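Local atomic coordinates of TssK (Serratia sp. FS14, PDB entry 5Y0E), a protein that forms part of the baseplate of the bacterial type VI secretion system, where as a trimer it probably helps link the baseplate to the membrane complex. Residues S157-N160 with A161-A165; S277-R280 with T281-R285; A351-A354 with A355-L359. All coordinates share one frame; numbering follows the deposited sequence.

Contact 1: S157-N160 with A161-A165; sequences SELN and AEWTA
An Asx turn superimposed on a type I beta turn brings Asn160 against Glu162 and Trp163, in the loop that leads from strand 142-155 into strand 163-174; strand 96-103 lies between these two in the sheet. The amide of Asn160 is folded over the turn: CG sits between the backbone N and the carbonyl carbon (chi1 59°), which carries OD1 forward over the next two residues. There OD1 accepts a bond from the backbone N of Glu162 at 2.8 Å, fairly straight at 154°, with the donor tilted somewhat from the carbonyl plane. The second bond of the turn runs from Trp163 N to Asn160 O at 3.1 Å. Asn160 thus grips the turn with its backbone and its side-chain oxygen together. The indole of Trp163 is turned so that OD1 lies at its edge and in its plane, 3.3 Å from CD1; the same oxygen is also 3.3 Å from Glu162 CB. Beyond this, the bent chain of Glu162 carries its carboxylate away to Arg106 and Arg109, which both form salt bridges with OE2. On the apolar side, Leu159 meets Trp163 at an oblique angle, its CD2 touching CB at the root of the side chain, while Trp163 and Ala165 project from the same side of the strand and rest on Ala101 of strand 96-103. The two branches of Leu159 share this work: CD2 reaches Trp163 CB at 3.7 Å, and CD1 and CD2 both face the methyl of Ala165, each 4.0 Å from its CB.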
loop_
_atom_site.group_PDB
_atom_site.type_symbol
_atom_site.label_atom_id
_atom_site.label_comp_id
_atom_site.label_asym_id
_atom_site.label_seq_id
_atom_site.Cartn_x
_atom_site.Cartn_y
_atom_site.Cartn_z
ATOM N N SER A 157 23.082 0.661 27.236
ATOM C CA SER A 157 24.193 1.471 27.714
ATOM C C SER A 157 25.538 0.770 27.571
ATOM O O SER A 157 26.571 1.443 27.554
ATOM C CB SER A 157 23.967 1.849 29.165
ATOM O OG SER A 157 23.925 0.698 29.965
ATOM N N GLU A 158 25.564 -0.553 27.473
ATOM C CA GLU A 158 26.828 -1.266 27.359
ATOM C C GLU A 158 27.339 -1.362 25.925
ATOM O O GLU A 158 28.373 -1.981 25.698
ATOM C CB GLU A 158 26.701 -2.668 27.967
ATOM C CG GLU A 158 26.390 -2.658 29.444
ATOM C CD GLU A 158 25.960 -4.008 30.003
ATOM O OE1 GLU A 158 25.494 -4.886 29.241
ATOM O OE2 GLU A 158 26.076 -4.182 31.235
ATOM N N LEU A 159 26.664 -0.748 24.965
ATOM C CA LEU A 159 27.034 -0.876 23.565
ATOM C C LEU A 159 28.188 0.046 23.204
ATOM O O LEU A 159 28.414 1.075 23.835
ATOM C CB LEU A 159 25.847 -0.544 22.663
ATOM C CG LEU A 159 24.843 -1.655 22.425
ATOM C CD1 LEU A 159 23.625 -1.119 21.722
ATOM C CD2 LEU A 159 25.498 -2.744 21.612
ATOM N N ASN A 160 28.896 -0.325 22.141
ATOM C CA ASN A 160 29.803 0.582 21.461
ATOM C C ASN A 160 29.868 0.190 19.993
ATOM O O ASN A 160 29.181 -0.726 19.547
ATOM C CB ASN A 160 31.183 0.566 22.119
ATOM C CG ASN A 160 31.805 -0.795 22.119
ATOM O OD1 ASN A 160 31.736 -1.532 21.144
ATOM N ND2 ASN A 160 32.418 -1.144 23.231
ATOM N N ALA A 161 30.734 0.865 19.246
ATOM C CA ALA A 161 30.848 0.663 17.805
ATOM C C ALA A 161 31.348 -0.715 17.414
ATOM O O ALA A 161 31.385 -1.013 16.223
ATOM C CB ALA A 161 31.782 1.705 17.200
ATOM N N GLU A 162 31.759 -1.546 18.352
ATOM C CA GLU A 162 32.165 -2.892 17.996
ATOM C C GLU A 162 30.996 -3.849 17.977
ATOM O O GLU A 162 31.201 -5.057 17.859
ATOM C CB GLU A 162 33.244 -3.402 18.952
ATOM C CG GLU A 162 34.431 -2.456 19.144
ATOM C CD GLU A 162 34.961 -1.870 17.837
ATOM O OE1 GLU A 162 35.300 -0.671 17.823
ATOM O OE2 GLU A 162 35.047 -2.594 16.823
ATOM N N TRP A 163 29.778 -3.342 18.087
ATOM C CA TRP A 163 28.599 -4.183 18.061
ATOM C C TRP A 163 27.554 -3.525 17.188
ATOM O O TRP A 163 27.525 -2.302 17.058
ATOM C CB TRP A 163 28.010 -4.401 19.453
ATOM C CG TRP A 163 28.934 -4.985 20.449
ATOM C CD1 TRP A 163 29.973 -4.361 21.078
ATOM C CD2 TRP A 163 28.898 -6.318 20.962
ATOM N NE1 TRP A 163 30.590 -5.230 21.936
ATOM C CE2 TRP A 163 29.947 -6.437 21.884
ATOM C CE3 TRP A 163 28.085 -7.417 20.727
ATOM C CZ2 TRP A 163 30.197 -7.608 22.564
ATOM C CZ3 TRP A 163 28.338 -8.570 21.397
ATOM C CH2 TRP A 163 29.380 -8.662 22.306
ATOM N N THR A 164 26.718 -4.345 16.568
ATOM C CA THR A 164 25.411 -3.897 16.134
ATOM C C THR A 164 24.387 -4.611 16.985
ATOM O O THR A 164 24.673 -5.632 17.603
ATOM C CB THR A 164 25.131 -4.164 14.651
ATOM O OG1 THR A 164 25.079 -5.569 14.408
ATOM C CG2 THR A 164 26.164 -3.521 13.775
ATOM N N ALA A 165 23.188 -4.056 17.030
ATOM C CA ALA A 165 22.205 -4.601 17.945
ATOM C C ALA A 165 20.807 -4.266 17.474
ATOM O O ALA A 165 20.585 -3.264 16.797
ATOM C CB ALA A 165 22.416 -4.066 19.359
#

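Contact 2: S277-R280 with T281-R285; sequences SAQR and TPEGR
Thr281 meets Gln279 just past the type I turn Ser277-Arg280, in the loop between helices 259-273 and 294-309. Its CG2, placed between the backbone N and the carbonyl carbon, lies 3.5 Å from Gln279 O, while Thr281 O lies 3.6 Å from Gln279 CB. The hydroxyl, anti to the backbone N (chi1 -174°), engages Ser214 and Asn242 of the second subunit. Pro282 then packs on the same Asn242 of that subunit. At Glu283 the side chain turns back towards Gln279, extended beyond CG, and passes that of Gln279 at about a right angle; OE1 approaches Gln279 CG at 3.9 Å, the amide and carboxylate planes 44° apart. The preceding turn is held by Arg280 N bonded to Ser277 O at 3.1 Å, and Ser277 OG accepts weak bonds from the N of both Gln279 and Arg280 besides its bond to Ala274 O. Glu283 therefore meets the aliphatic part of Gln279 by van der Waals contact, whereas the polar hydroxyl of Thr281 is spent on the neighbouring subunit, tying this loop into the trimer interface.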
loop_
_atom_site.group_PDB
_atom_site.type_symbol
_atom_site.label_atom_id
_atom_site.label_comp_id
_atom_site.label_asym_id
_atom_site.label_seq_id
_atom_site.Cartn_x
_atom_site.Cartn_y
_atom_site.Cartn_z
ATOM N N SER A 277 -10.263 18.384 8.958
ATOM C CA SER A 277 -10.078 18.964 10.266
ATOM C C SER A 277 -10.335 20.459 10.201
ATOM O O SER A 277 -10.445 21.047 9.131
ATOM C CB SER A 277 -8.669 18.689 10.776
ATOM O OG SER A 277 -7.724 19.529 10.155
ATOM N N ALA A 278 -10.423 21.078 11.377
ATOM C CA ALA A 278 -10.583 22.521 11.425
ATOM C C ALA A 278 -9.440 23.230 10.725
ATOM O O ALA A 278 -9.654 24.237 10.058
ATOM C CB ALA A 278 -10.701 22.979 12.867
ATOM N N GLN A 279 -8.227 22.697 10.829
ATOM C CA GLN A 279 -7.059 23.302 10.195
ATOM C C GLN A 279 -7.006 23.081 8.692
ATOM O O GLN A 279 -6.239 23.767 8.019
ATOM C CB GLN A 279 -5.769 22.751 10.791
ATOM C CG GLN A 279 -5.706 22.745 12.285
ATOM C CD GLN A 279 -6.458 21.584 12.864
ATOM O OE1 GLN A 279 -7.671 21.506 12.745
ATOM N NE2 GLN A 279 -5.741 20.646 13.456
ATOM N N ARG A 280 -7.753 22.110 8.162
ATOM C CA ARG A 280 -7.858 21.866 6.726
ATOM C C ARG A 280 -6.580 21.336 6.079
ATOM O O ARG A 280 -6.584 20.982 4.912
ATOM C CB ARG A 280 -8.296 23.137 5.994
ATOM C CG ARG A 280 -9.661 23.615 6.333
ATOM C CD ARG A 280 -10.650 22.513 6.237
ATOM N NE ARG A 280 -11.987 22.908 6.626
ATOM C CZ ARG A 280 -12.990 22.061 6.750
ATOM N NH1 ARG A 280 -12.794 20.789 6.526
ATOM N NH2 ARG A 280 -14.188 22.475 7.105
ATOM N N THR A 281 -5.481 21.290 6.809
ATOM C CA THR A 281 -4.205 20.882 6.252
ATOM C C THR A 281 -3.313 20.534 7.422
ATOM O O THR A 281 -3.511 21.063 8.510
ATOM C CB THR A 281 -3.594 21.999 5.392
ATOM O OG1 THR A 281 -2.409 21.535 4.739
ATOM C CG2 THR A 281 -3.239 23.189 6.217
ATOM N N PRO A 282 -2.374 19.619 7.256
ATOM C CA PRO A 282 -1.555 19.209 8.395
ATOM C C PRO A 282 -0.782 20.371 8.979
ATOM O O PRO A 282 -0.211 21.205 8.276
ATOM C CB PRO A 282 -0.617 18.166 7.798
ATOM C CG PRO A 282 -1.322 17.672 6.634
ATOM C CD PRO A 282 -2.100 18.805 6.073
ATOM N N GLU A 283 -0.752 20.401 10.280
ATOM C CA GLU A 283 -0.088 21.464 10.982
ATOM C C GLU A 283 0.936 20.832 11.901
ATOM O O GLU A 283 0.672 19.811 12.532
ATOM C CB GLU A 283 -1.129 22.306 11.718
ATOM C CG GLU A 283 -0.678 23.024 12.939
ATOM C CD GLU A 283 -1.833 23.743 13.603
ATOM O OE1 GLU A 283 -2.468 23.149 14.501
ATOM O OE2 GLU A 283 -2.115 24.898 13.212
ATOM N N GLY A 284 2.110 21.412 11.935
ATOM C CA GLY A 284 3.173 20.851 12.730
ATOM C C GLY A 284 4.048 19.915 11.935
ATOM O O GLY A 284 3.921 19.743 10.718
ATOM N N ARG A 285 4.983 19.309 12.659
ATOM C CA ARG A 285 5.870 18.325 12.062
ATOM C C ARG A 285 5.086 17.063 11.736
ATOM O O ARG A 285 4.352 16.541 12.577
ATOM C CB ARG A 285 7.025 18.005 13.015
ATOM C CG ARG A 285 7.890 19.194 13.426
ATOM C CD ARG A 285 8.800 18.854 14.633
ATOM N NE ARG A 285 8.070 18.717 15.901
ATOM C CZ ARG A 285 8.518 18.055 16.968
ATOM N NH1 ARG A 285 9.697 17.454 16.932
ATOM N NH2 ARG A 285 7.785 17.989 18.073
#

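Contact 3: A351-A354 with A355-L359; sequences ADVA and AEVLL
A hydrophobic staple closes the start of helix 355-365, where the chain leaves strand 343-350: Val353, the residue before the N-cap, packs against Leu358 in the first turn. Ala354 holds the N-cap position and has no polar side chain to offer the helix end. Ala354 O fastens the first turn instead, receiving two donors. Leu358 N bonds to Ala354 O at 2.9 Å with the N-H pointing almost straight at it (160°) and close to the direction in which the C=O points, whereas Val357 N, also at 2.9 Å, comes from well above the carbonyl plane and at a more bent angle. The staple itself is set by the branch of Val353 that lies between the backbone N and the carbonyl carbon, CG2 (CG1 being anti to the carbonyl carbon, chi1 -46°). This methyl touches both Val357 and Leu358, and the Val353 side chain crosses each of theirs at about a right angle. Val353 also touches Phe432 and Pro433, so the staple is anchored to a second loop. Glu356, bent at its second torsion, brings OE2 back to 3.9 Å from Ala354 CB; a carboxylate near the N-terminus of a helix probably gains from the helix dipole. Earlier in the loop Asp352 forms a salt bridge with Arg350 and packs on Val392 of the third subunit. Ala351 adds a looser contact, its CB 4.3 Å from Leu358 CD1. In the staple, Val353 CG2 stands 3.7 Å from Leu358 CB, and in an accompanying contact the same methyl lies 3.8 Å from Val357 CG1.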
loop_
_atom_site.group_PDB
_atom_site.type_symbol
_atom_site.label_atom_id
_atom_site.label_comp_id
_atom_site.label_asym_id
_atom_site.label_seq_id
_atom_site.Cartn_x
_atom_site.Cartn_y
_atom_site.Cartn_z
ATOM N N ALA A 351 -34.950 -2.258 13.629
ATOM C CA ALA A 351 -35.367 -3.360 12.800
ATOM C C ALA A 351 -36.669 -3.038 12.134
ATOM O O ALA A 351 -37.320 -2.104 12.494
ATOM C CB ALA A 351 -35.517 -4.611 13.627
ATOM N N ASP A 352 -37.061 -3.834 11.162
ATOM C CA ASP A 352 -38.304 -3.576 10.482
ATOM C C ASP A 352 -39.462 -4.321 11.086
ATOM O O ASP A 352 -40.172 -5.015 10.417
ATOM C CB ASP A 352 -38.174 -3.885 9.012
ATOM C CG ASP A 352 -37.694 -2.717 8.225
ATOM O OD1 ASP A 352 -38.342 -1.693 8.278
ATOM O OD2 ASP A 352 -36.671 -2.791 7.552
ATOM N N VAL A 353 -39.639 -4.168 12.376
ATOM C CA VAL A 353 -40.756 -4.793 13.066
ATOM C C VAL A 353 -41.579 -3.708 13.742
ATOM O O VAL A 353 -41.235 -2.531 13.676
ATOM C CB VAL A 353 -40.259 -5.831 14.079
ATOM C CG1 VAL A 353 -39.214 -6.699 13.437
ATOM C CG2 VAL A 353 -39.691 -5.143 15.286
ATOM N N ALA A 354 -42.679 -4.077 14.374
ATOM C CA ALA A 354 -43.462 -3.098 15.100
ATOM C C ALA A 354 -42.781 -2.760 16.414
ATOM O O ALA A 354 -42.127 -3.599 17.032
ATOM C CB ALA A 354 -44.870 -3.614 15.369
ATOM N N ALA A 355 -42.952 -1.515 16.843
ATOM C CA ALA A 355 -42.264 -1.049 18.038
ATOM C C ALA A 355 -42.609 -1.903 19.247
ATOM O O ALA A 355 -41.728 -2.246 20.041
ATOM C CB ALA A 355 -42.616 0.410 18.296
ATOM N N GLU A 356 -43.870 -2.249 19.386
ATOM C CA GLU A 356 -44.289 -3.046 20.510
ATOM C C GLU A 356 -43.702 -4.433 20.467
ATOM O O GLU A 356 -43.567 -5.082 21.471
ATOM C CB GLU A 356 -45.799 -3.125 20.551
ATOM C CG GLU A 356 -46.463 -1.776 20.670
ATOM C CD GLU A 356 -46.853 -1.201 19.342
ATOM O OE1 GLU A 356 -47.854 -0.470 19.313
ATOM O OE2 GLU A 356 -46.155 -1.462 18.344
ATOM N N VAL A 357 -43.355 -4.883 19.283
ATOM C CA VAL A 357 -42.776 -6.187 19.134
ATOM C C VAL A 357 -41.326 -6.108 19.494
ATOM O O VAL A 357 -40.816 -6.935 20.196
ATOM C CB VAL A 357 -42.894 -6.673 17.695
ATOM C CG1 VAL A 357 -41.768 -7.627 17.363
ATOM C CG2 VAL A 357 -44.234 -7.336 17.488
ATOM N N LEU A 358 -40.669 -5.066 19.034
ATOM C CA LEU A 358 -39.272 -4.883 19.309
ATOM C C LEU A 358 -39.006 -4.683 20.770
ATOM O O LEU A 358 -38.027 -5.154 21.275
ATOM C CB LEU A 358 -38.734 -3.698 18.547
ATOM C CG LEU A 358 -37.237 -3.568 18.664
ATOM C CD1 LEU A 358 -36.537 -4.559 17.779
ATOM C CD2 LEU A 358 -36.816 -2.171 18.330
ATOM N N LEU A 359 -39.879 -3.995 21.474
ATOM C CA LEU A 359 -39.640 -3.780 22.870
ATOM C C LEU A 359 -39.839 -5.014 23.704
ATOM O O LEU A 359 -39.251 -5.142 24.754
ATOM C CB LEU A 359 -40.507 -2.664 23.392
ATOM C CG LEU A 359 -40.045 -1.307 22.931
ATOM C CD1 LEU A 359 -41.127 -0.311 23.216
ATOM C CD2 LEU A 359 -38.768 -0.873 23.594
#

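The three contacts are turns and caps in separate parts of the elongated chain, following one another in sequence without touching. Contact 1 and contact 3 lie on opposite sides of the chain's centre, 68 Å apart between centres; contact 1 runs into a strand of one sheet, whereas contact 3 follows a strand of another. Contact 2, in a loop between helices, is nearer both: its centre is 40 Å from that of contact 1 and 45 Å from that of contact 3, and the nearest atoms are about 23 Å and 33 Å away. They also differ in their neighbours within the trimer. The second subunit bonds to contact 2, the third packs beside contact 3, and contact 1 is touched by neither.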